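Local coordinates for DNA alpha-glucosyltransferase (Enterobacteria phage T4, PDB 1Y6F), which is a phage glycosyltransferase of the GT-B clan, built from two domains with parallel beta sheets that face each other across a ligand-binding cleft, at residues 206-211 with 235-240; 253-258 with 274-279. All coordinates share one frame; numbering follows the deposited sequence.

Contact 1: residues 206-211 with 235-240; sequences GRTTTW and EGLERS. With UPG (uridine-5'-diphosphate-glucose), chain E; nucleotides of chain A.
Glu-238 bends its carboxylate back over the turn at Thr-208, bringing OE1 to 3.4 Å from Thr-208 N in a weak hydrogen bond. Its CG stands between the backbone N and the carbonyl carbon (chi1 73°), and a bend at chi2 brings the acid round. A salt bridge from Arg-49 to the same OE1 probably favours the charged form. Thr-208 turns its CB toward the 235-240 loop, crossing Leu-237 at about a right angle. The two loops follow neighbouring strands, 201-205 and 231-235, at the C-terminal edge of a parallel alpha/beta sheet, where GT-B proteins hold a nucleotide sugar. The pairing continues a little beyond the strands: Gly-206 N donates to Glu-235 O at 3.1 Å, and Arg-207 CA makes a nearly straight CA-H...O contact (171°) with Gly-236 O. Glycine suits position 236, because at its phi of 103° a CB would jam against the preceding carbonyl and run into Gly-206 O. Arg-207 starts away from this pairing at CB, bends at chi3, and NH1 hydrogen-bonds UPG O1B at 3.1 Å, the diphosphate oxygen lying at the edge of the guanidinium. Trp-211 also meets the ligand edge-on, CH2 being 3.3 Å from UPG O2', while Thr-209 CG2 sits over one face of the indole, toward its rim. At the far end, Ser-240 OG lies 3.4 Å from C5' of DA8 of chain A.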
loop_
_atom_site.group_PDB
_atom_site.type_symbol
_atom_site.label_atom_id
_atom_site.label_comp_id
_atom_site.label_asym_id
_atom_site.label_seq_id
_atom_site.Cartn_x
_atom_site.Cartn_y
_atom_site.Cartn_z
ATOM N N GLY C 206 5.440 -3.470 7.200
ATOM C CA GLY C 206 5.970 -3.244 5.869
ATOM C C GLY C 206 6.449 -4.526 5.201
ATOM O O GLY C 206 5.921 -5.616 5.454
ATOM N N ARG C 207 7.445 -4.383 4.331
ATOM C CA ARG C 207 8.029 -5.504 3.607
ATOM C C ARG C 207 9.533 -5.315 3.608
ATOM O O ARG C 207 10.030 -4.264 3.999
ATOM C CB ARG C 207 7.574 -5.518 2.155
ATOM C CG ARG C 207 6.114 -5.683 1.919
ATOM C CD ARG C 207 5.854 -5.761 0.418
ATOM N NE ARG C 207 6.064 -4.493 -0.287
ATOM C CZ ARG C 207 6.918 -4.329 -1.294
ATOM N NH1 ARG C 207 7.040 -3.148 -1.892
ATOM N NH2 ARG C 207 7.670 -5.346 -1.694
ATOM N N THR C 208 10.257 -6.324 3.141
ATOM C CA THR C 208 11.709 -6.247 3.091
ATOM C C THR C 208 12.230 -5.491 1.869
ATOM O O THR C 208 12.638 -6.092 0.879
ATOM C CB THR C 208 12.355 -7.655 3.114
ATOM O OG1 THR C 208 11.896 -8.379 4.263
ATOM C CG2 THR C 208 13.872 -7.542 3.186
ATOM N N THR C 209 12.192 -4.167 1.934
ATOM C CA THR C 209 12.724 -3.352 0.854
ATOM C C THR C 209 13.301 -2.058 1.441
ATOM O O THR C 209 12.655 -1.325 2.195
ATOM C CB THR C 209 11.667 -3.043 -0.229
ATOM O OG1 THR C 209 12.329 -2.644 -1.437
ATOM C CG2 THR C 209 10.751 -1.926 0.217
ATOM N N THR C 210 14.551 -1.808 1.100
ATOM C CA THR C 210 15.271 -0.652 1.583
ATOM C C THR C 210 14.508 0.662 1.801
ATOM O O THR C 210 14.673 1.294 2.843
ATOM C CB THR C 210 16.472 -0.399 0.671
ATOM O OG1 THR C 210 16.033 -0.344 -0.696
ATOM C CG2 THR C 210 17.486 -1.529 0.838
ATOM N N TRP C 211 13.685 1.090 0.847
ATOM C CA TRP C 211 12.973 2.354 1.030
ATOM C C TRP C 211 11.852 2.277 2.062
ATOM O O TRP C 211 11.211 3.286 2.377
ATOM C CB TRP C 211 12.429 2.897 -0.307
ATOM C CG TRP C 211 11.614 1.930 -1.122
ATOM C CD1 TRP C 211 12.086 0.960 -1.960
ATOM C CD2 TRP C 211 10.184 1.862 -1.197
ATOM N NE1 TRP C 211 11.039 0.295 -2.556
ATOM C CE2 TRP C 211 9.862 0.830 -2.105
ATOM C CE3 TRP C 211 9.146 2.573 -0.587
ATOM C CZ2 TRP C 211 8.546 0.495 -2.418
ATOM C CZ3 TRP C 211 7.841 2.242 -0.898
ATOM C CH2 TRP C 211 7.552 1.210 -1.808
ATOM N N GLU C 235 6.274 -6.380 11.751
ATOM C CA GLU C 235 5.445 -7.293 10.991
ATOM C C GLU C 235 5.550 -7.146 9.487
ATOM O O GLU C 235 5.514 -6.039 8.964
ATOM C CB GLU C 235 3.985 -7.127 11.381
ATOM C CG GLU C 235 3.692 -7.407 12.824
ATOM C CD GLU C 235 2.226 -7.592 13.033
ATOM O OE1 GLU C 235 1.560 -7.934 12.042
ATOM O OE2 GLU C 235 1.737 -7.411 14.162
ATOM N N GLY C 236 5.670 -8.280 8.802
ATOM C CA GLY C 236 5.719 -8.269 7.356
ATOM C C GLY C 236 7.054 -8.455 6.682
ATOM O O GLY C 236 7.150 -8.292 5.466
ATOM N N LEU C 237 8.088 -8.786 7.443
ATOM C CA LEU C 237 9.393 -8.986 6.837
ATOM C C LEU C 237 9.505 -10.413 6.346
ATOM O O LEU C 237 9.245 -11.348 7.099
ATOM C CB LEU C 237 10.520 -8.721 7.838
ATOM C CG LEU C 237 11.194 -7.348 7.868
ATOM C CD1 LEU C 237 12.599 -7.528 8.406
ATOM C CD2 LEU C 237 11.274 -6.742 6.482
ATOM N N GLU C 238 9.865 -10.582 5.078
ATOM C CA GLU C 238 10.036 -11.920 4.531
ATOM C C GLU C 238 11.509 -12.006 4.179
ATOM O O GLU C 238 12.147 -10.982 3.922
ATOM C CB GLU C 238 9.154 -12.141 3.292
ATOM C CG GLU C 238 9.587 -11.430 2.022
ATOM C CD GLU C 238 9.640 -9.923 2.167
ATOM O OE1 GLU C 238 8.753 -9.361 2.843
ATOM O OE2 GLU C 238 10.560 -9.298 1.590
ATOM N N ARG C 239 12.067 -13.210 4.183
ATOM C CA ARG C 239 13.479 -13.340 3.873
ATOM C C ARG C 239 13.760 -13.385 2.388
ATOM O O ARG C 239 14.314 -14.343 1.847
ATOM C CB ARG C 239 14.069 -14.537 4.608
ATOM C CG ARG C 239 14.306 -14.204 6.081
ATOM C CD ARG C 239 14.686 -15.413 6.909
ATOM N NE ARG C 239 13.514 -16.198 7.270
ATOM C CZ ARG C 239 13.550 -17.274 8.044
ATOM N NH1 ARG C 239 14.705 -17.701 8.543
ATOM N NH2 ARG C 239 12.430 -17.925 8.320
ATOM N N SER C 240 13.357 -12.295 1.749
ATOM C CA SER C 240 13.540 -12.070 0.328
ATOM C C SER C 240 15.071 -11.985 0.151
ATOM O O SER C 240 15.805 -11.995 1.141
ATOM C CB SER C 240 12.852 -10.738 -0.033
ATOM O OG SER C 240 12.604 -10.599 -1.423
HETATM N N1 UPG E . -0.136 -6.273 4.018
HETATM C C2 UPG E . -0.706 -7.402 4.566
HETATM N N3 UPG E . 0.177 -8.410 4.857
HETATM C C4 UPG E . 1.540 -8.397 4.667
HETATM C C5 UPG E . 2.056 -7.180 4.124
HETATM C C6 UPG E . 1.220 -6.184 3.828
HETATM O O2 UPG E . -1.902 -7.501 4.784
HETATM O O4 UPG E . 2.191 -9.406 4.917
HETATM C C1C UPG E . -1.033 -5.188 3.610
HETATM C C2C UPG E . -0.820 -3.843 4.297
HETATM O O2C UPG E . -1.562 -3.793 5.494
HETATM C C3C UPG E . -1.377 -2.893 3.239
HETATM C C4C UPG E . -0.909 -3.543 1.945
HETATM O O4C UPG E . -0.808 -4.960 2.235
HETATM O O3C UPG E . -2.800 -2.895 3.282
HETATM C C5C UPG E . 0.417 -3.045 1.419
HETATM O O5C UPG E . 0.230 -1.797 0.768
HETATM P PA UPG E . 1.262 -0.599 0.919
HETATM O O1A UPG E . 0.842 0.422 -0.062
HETATM O O2A UPG E . 1.344 -0.235 2.357
HETATM O O3A UPG E . 2.697 -1.246 0.489
HETATM P PB UPG E . 3.195 -1.887 -0.926
HETATM O O1B UPG E . 4.564 -1.388 -1.182
HETATM O O2B UPG E . 2.967 -3.342 -0.833
HETATM O O3B UPG E . 2.197 -1.243 -1.994
HETATM C "C1'" UPG E . 2.517 -0.838 -3.369
HETATM C "C2'" UPG E . 3.474 0.349 -3.498
HETATM C "C3'" UPG E . 2.871 1.512 -2.701
HETATM C "C4'" UPG E . 1.483 1.868 -3.268
HETATM C "C5'" UPG E . 0.580 0.619 -3.375
HETATM C "C6'" UPG E . -0.689 0.874 -4.173
HETATM O "O2'" UPG E . 4.767 0.010 -3.020
HETATM O "O3'" UPG E . 3.727 2.646 -2.748
HETATM O "O4'" UPG E . 0.863 2.821 -2.414
HETATM O "O5'" UPG E . 1.276 -0.489 -4.021
HETATM O "O6'" UPG E . -0.590 2.055 -4.966
ATOM P P DA A 8 7.632 -11.178 -3.495
ATOM O OP1 DA A 8 7.167 -10.701 -4.827
ATOM O OP2 DA A 8 6.930 -12.314 -2.839
ATOM O "O5'" DA A 8 9.183 -11.535 -3.600
ATOM C "C5'" DA A 8 9.851 -12.241 -2.550
ATOM C "C4'" DA A 8 10.742 -13.317 -3.127
ATOM O "O4'" DA A 8 11.586 -13.881 -2.093
ATOM C "C3'" DA A 8 10.000 -14.502 -3.747
ATOM O "O3'" DA A 8 10.702 -14.951 -4.911
ATOM C "C2'" DA A 8 10.058 -15.557 -2.657
ATOM C "C1'" DA A 8 11.429 -15.293 -2.067
ATOM N N9 DA A 8 11.623 -15.753 -0.688
ATOM C C8 DA A 8 10.871 -15.469 0.430
ATOM N N7 DA A 8 11.322 -16.029 1.531
ATOM C C5 DA A 8 12.445 -16.732 1.108
ATOM C C6 DA A 8 13.378 -17.528 1.796
ATOM N N6 DA A 8 13.327 -17.762 3.110
ATOM N N1 DA A 8 14.381 -18.082 1.080
ATOM C C2 DA A 8 14.437 -17.844 -0.240
ATOM N N3 DA A 8 13.625 -17.112 -0.999
ATOM C C4 DA A 8 12.639 -16.575 -0.257
#

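Contact 2: residues 253-258 with 274-279; sequences YEYYGN and ILDCYI. With UPG (uridine-5'-diphosphate-glucose), chain E.
Tyr-256 and Leu-275 pair as parallel strand neighbours, joined through the backbone. Asp-276 N donates a well-formed hydrogen bond to Tyr-256 O at 3.0 Å, and Tyr-256 N makes a weak, bent one to Ile-274 O. Apolar packing centres on Ile-274, whose branched side chain lays CG2 against Tyr-255 CE1 (3.7 Å) and turns CG1 toward Tyr-253 CB, its two branches serving two tyrosines. Separately, on the other face, Leu-275 extends CD1 to 3.8 Å from Asn-258 CA. The Asn-258 amide is less comfortable: ND2 is buried here with no partner in the model.

Among polar side chains, Tyr-255 OH lies 2.8 Å from Asp-276 OD2. The oxygen lies in the ring plane at its edge, with the carboxylate tilted 52° from the ring. The hydroxyl also has Leu-237 O within reach, so which acceptor takes its proton is not settled. Arg-239 adds a cation-pi contact to the same ring, an aromatic that can thus serve through both its hydroxyl and its pi cloud.

Most of the ligand contact comes from Tyr-278. Its main chain reads the uracil by two hydrogen bonds, N to UPG O4 at 2.9 Å and UPG N3 to its O at 2.8 Å, both nearly straight (173°). Ser-52 OG gives Tyr-278 O a second bond. CG set between the backbone N and the carbonyl carbon (chi1 62°) places the ring with its centre under UPG N3, a broad flat surface for a flat base. Strand 272-275 runs into a loop that binds the uridine just before helix 280-287, consistent with the nucleotide-sugar-binding Rossmann-like domain of GT-B proteins.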
loop_
_atom_site.group_PDB
_atom_site.type_symbol
_atom_site.label_atom_id
_atom_site.label_comp_id
_atom_site.label_asym_id
_atom_site.label_seq_id
_atom_site.Cartn_x
_atom_site.Cartn_y
_atom_site.Cartn_z
ATOM N N TYR C 253 17.807 -10.286 16.088
ATOM C CA TYR C 253 16.383 -10.425 15.829
ATOM C C TYR C 253 15.823 -11.758 16.311
ATOM O O TYR C 253 16.551 -12.619 16.793
ATOM C CB TYR C 253 16.085 -10.214 14.332
ATOM C CG TYR C 253 16.439 -11.363 13.408
ATOM C CD1 TYR C 253 15.762 -12.579 13.489
ATOM C CD2 TYR C 253 17.433 -11.225 12.435
ATOM C CE1 TYR C 253 16.059 -13.629 12.633
ATOM C CE2 TYR C 253 17.742 -12.274 11.565
ATOM C CZ TYR C 253 17.046 -13.476 11.676
ATOM O OH TYR C 253 17.327 -14.539 10.848
ATOM N N GLU C 254 14.515 -11.918 16.183
ATOM C CA GLU C 254 13.851 -13.137 16.610
ATOM C C GLU C 254 12.705 -13.382 15.635
ATOM O O GLU C 254 11.581 -12.978 15.895
ATOM C CB GLU C 254 13.294 -12.945 18.014
ATOM C CG GLU C 254 13.130 -14.215 18.823
ATOM C CD GLU C 254 14.411 -14.615 19.524
ATOM O OE1 GLU C 254 14.381 -15.587 20.309
ATOM O OE2 GLU C 254 15.447 -13.957 19.290
ATOM N N TYR C 255 12.992 -14.029 14.512
ATOM C CA TYR C 255 11.973 -14.311 13.499
ATOM C C TYR C 255 10.863 -15.244 14.020
ATOM O O TYR C 255 11.118 -16.107 14.852
ATOM C CB TYR C 255 12.632 -14.938 12.271
ATOM C CG TYR C 255 11.959 -14.586 10.970
ATOM C CD1 TYR C 255 12.332 -13.441 10.255
ATOM C CD2 TYR C 255 10.940 -15.387 10.454
ATOM C CE1 TYR C 255 11.707 -13.109 9.059
ATOM C CE2 TYR C 255 10.309 -15.063 9.263
ATOM C CZ TYR C 255 10.696 -13.925 8.569
ATOM O OH TYR C 255 10.073 -13.620 7.380
ATOM N N TYR C 256 9.637 -15.053 13.529
ATOM C CA TYR C 256 8.472 -15.866 13.915
ATOM C C TYR C 256 7.537 -16.096 12.722
ATOM O O TYR C 256 7.130 -15.145 12.052
ATOM C CB TYR C 256 7.651 -15.184 15.021
ATOM C CG TYR C 256 8.290 -15.163 16.391
ATOM C CD1 TYR C 256 9.388 -14.349 16.661
ATOM C CD2 TYR C 256 7.790 -15.954 17.424
ATOM C CE1 TYR C 256 9.977 -14.320 17.924
ATOM C CE2 TYR C 256 8.369 -15.933 18.691
ATOM C CZ TYR C 256 9.462 -15.114 18.934
ATOM O OH TYR C 256 10.033 -15.092 20.184
ATOM N N GLY C 257 7.195 -17.354 12.460
ATOM C CA GLY C 257 6.289 -17.654 11.364
ATOM C C GLY C 257 4.914 -17.205 11.811
ATOM O O GLY C 257 4.675 -17.127 13.016
ATOM N N ASN C 258 4.007 -16.925 10.875
ATOM C CA ASN C 258 2.672 -16.457 11.252
ATOM C C ASN C 258 1.843 -17.460 12.063
ATOM O O ASN C 258 0.785 -17.116 12.591
ATOM C CB ASN C 258 1.882 -16.026 10.015
ATOM C CG ASN C 258 0.713 -15.109 10.361
ATOM O OD1 ASN C 258 -0.111 -14.786 9.506
ATOM N ND2 ASN C 258 0.647 -14.678 11.618
ATOM N N ILE C 274 10.537 -10.170 14.817
ATOM C CA ILE C 274 10.096 -10.109 13.424
ATOM C C ILE C 274 9.011 -11.119 13.019
ATOM O O ILE C 274 9.201 -12.319 13.177
ATOM C CB ILE C 274 11.294 -10.319 12.474
ATOM C CG1 ILE C 274 12.431 -9.384 12.857
ATOM C CG2 ILE C 274 10.885 -10.049 11.037
ATOM C CD1 ILE C 274 12.022 -7.932 12.899
ATOM N N LEU C 275 7.887 -10.632 12.490
ATOM C CA LEU C 275 6.797 -11.508 12.029
ATOM C C LEU C 275 6.899 -11.642 10.504
ATOM O O LEU C 275 7.013 -10.649 9.787
ATOM C CB LEU C 275 5.422 -10.947 12.425
ATOM C CG LEU C 275 4.165 -11.745 12.035
ATOM C CD1 LEU C 275 4.257 -13.193 12.506
ATOM C CD2 LEU C 275 2.943 -11.081 12.649
ATOM N N ASP C 276 6.869 -12.886 10.033
ATOM C CA ASP C 276 7.004 -13.235 8.617
ATOM C C ASP C 276 6.203 -12.392 7.634
ATOM O O ASP C 276 6.758 -11.575 6.899
ATOM C CB ASP C 276 6.631 -14.710 8.414
ATOM C CG ASP C 276 6.958 -15.210 7.018
ATOM O OD1 ASP C 276 6.580 -16.358 6.695
ATOM O OD2 ASP C 276 7.598 -14.460 6.244
ATOM N N CYS C 277 4.901 -12.645 7.603
ATOM C CA CYS C 277 3.961 -11.949 6.738
ATOM C C CYS C 277 2.683 -11.945 7.559
ATOM O O CYS C 277 2.555 -12.714 8.502
ATOM C CB CYS C 277 3.748 -12.715 5.424
ATOM S SG CYS C 277 2.446 -13.971 5.464
ATOM N N TYR C 278 1.718 -11.111 7.215
ATOM C CA TYR C 278 0.534 -11.082 8.047
ATOM C C TYR C 278 -0.774 -10.993 7.331
ATOM O O TYR C 278 -0.839 -10.674 6.144
ATOM C CB TYR C 278 0.630 -9.913 9.034
ATOM C CG TYR C 278 0.703 -8.541 8.387
ATOM C CD1 TYR C 278 -0.454 -7.858 8.006
ATOM C CD2 TYR C 278 1.929 -7.920 8.176
ATOM C CE1 TYR C 278 -0.380 -6.587 7.440
ATOM C CE2 TYR C 278 2.010 -6.653 7.608
ATOM C CZ TYR C 278 0.856 -5.996 7.247
ATOM O OH TYR C 278 0.947 -4.735 6.720
ATOM N N ILE C 279 -1.819 -11.295 8.091
ATOM C CA ILE C 279 -3.172 -11.223 7.610
ATOM C C ILE C 279 -3.547 -9.815 8.031
ATOM O O ILE C 279 -3.452 -9.462 9.200
ATOM C CB ILE C 279 -4.050 -12.268 8.298
ATOM C CG1 ILE C 279 -3.644 -13.657 7.804
ATOM C CG2 ILE C 279 -5.517 -12.006 8.005
ATOM C CD1 ILE C 279 -4.633 -14.746 8.159
HETATM N N1 UPG E . -0.136 -6.273 4.018
HETATM C C2 UPG E . -0.706 -7.402 4.566
HETATM N N3 UPG E . 0.177 -8.410 4.857
HETATM C C4 UPG E . 1.540 -8.397 4.667
HETATM C C5 UPG E . 2.056 -7.180 4.124
HETATM C C6 UPG E . 1.220 -6.184 3.828
HETATM O O2 UPG E . -1.902 -7.501 4.784
HETATM O O4 UPG E . 2.191 -9.406 4.917
HETATM C C1C UPG E . -1.033 -5.188 3.610
HETATM C C2C UPG E . -0.820 -3.843 4.297
HETATM O O2C UPG E . -1.562 -3.793 5.494
HETATM C C3C UPG E . -1.377 -2.893 3.239
HETATM C C4C UPG E . -0.909 -3.543 1.945
HETATM O O4C UPG E . -0.808 -4.960 2.235
HETATM O O3C UPG E . -2.800 -2.895 3.282
HETATM C C5C UPG E . 0.417 -3.045 1.419
HETATM O O5C UPG E . 0.230 -1.797 0.768
HETATM P PA UPG E . 1.262 -0.599 0.919
HETATM O O1A UPG E . 0.842 0.422 -0.062
HETATM O O2A UPG E . 1.344 -0.235 2.357
HETATM O O3A UPG E . 2.697 -1.246 0.489
HETATM P PB UPG E . 3.195 -1.887 -0.926
HETATM O O1B UPG E . 4.564 -1.388 -1.182
HETATM O O2B UPG E . 2.967 -3.342 -0.833
HETATM O O3B UPG E . 2.197 -1.243 -1.994
HETATM C "C1'" UPG E . 2.517 -0.838 -3.369
HETATM C "C2'" UPG E . 3.474 0.349 -3.498
HETATM C "C3'" UPG E . 2.871 1.512 -2.701
HETATM C "C4'" UPG E . 1.483 1.868 -3.268
HETATM C "C5'" UPG E . 0.580 0.619 -3.375
HETATM C "C6'" UPG E . -0.689 0.874 -4.173
HETATM O "O2'" UPG E . 4.767 0.010 -3.020
HETATM O "O3'" UPG E . 3.727 2.646 -2.748
HETATM O "O4'" UPG E . 0.863 2.821 -2.414
HETATM O "O5'" UPG E . 1.276 -0.489 -4.021
HETATM O "O6'" UPG E . -0.590 2.055 -4.966
#

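Following the chain from the N terminus, strand 201-205 runs into 206-211, helix 214-225 crosses over, and strand 231-235 delivers 235-240; contact 1 thus closes a beta-alpha-beta unit. Helix 244-248 then leads to edge strand 253-256, and a segment without helix returns the chain to strand 272-275, where contact 2 closes a shorter loop. The two loops come in series, neither enclosing the other, yet in the sheet strand 272-275 lies between 253-256 and 231-235. The contacts therefore touch: Gly-236 N is 2.9 Å from Leu-275 O, and Leu-237 CB packs 3.5 Å from Ile-274 CG2. Together they join four adjacent strands beside UPG, contact 1 by its diphosphate and contact 2 by its uracil.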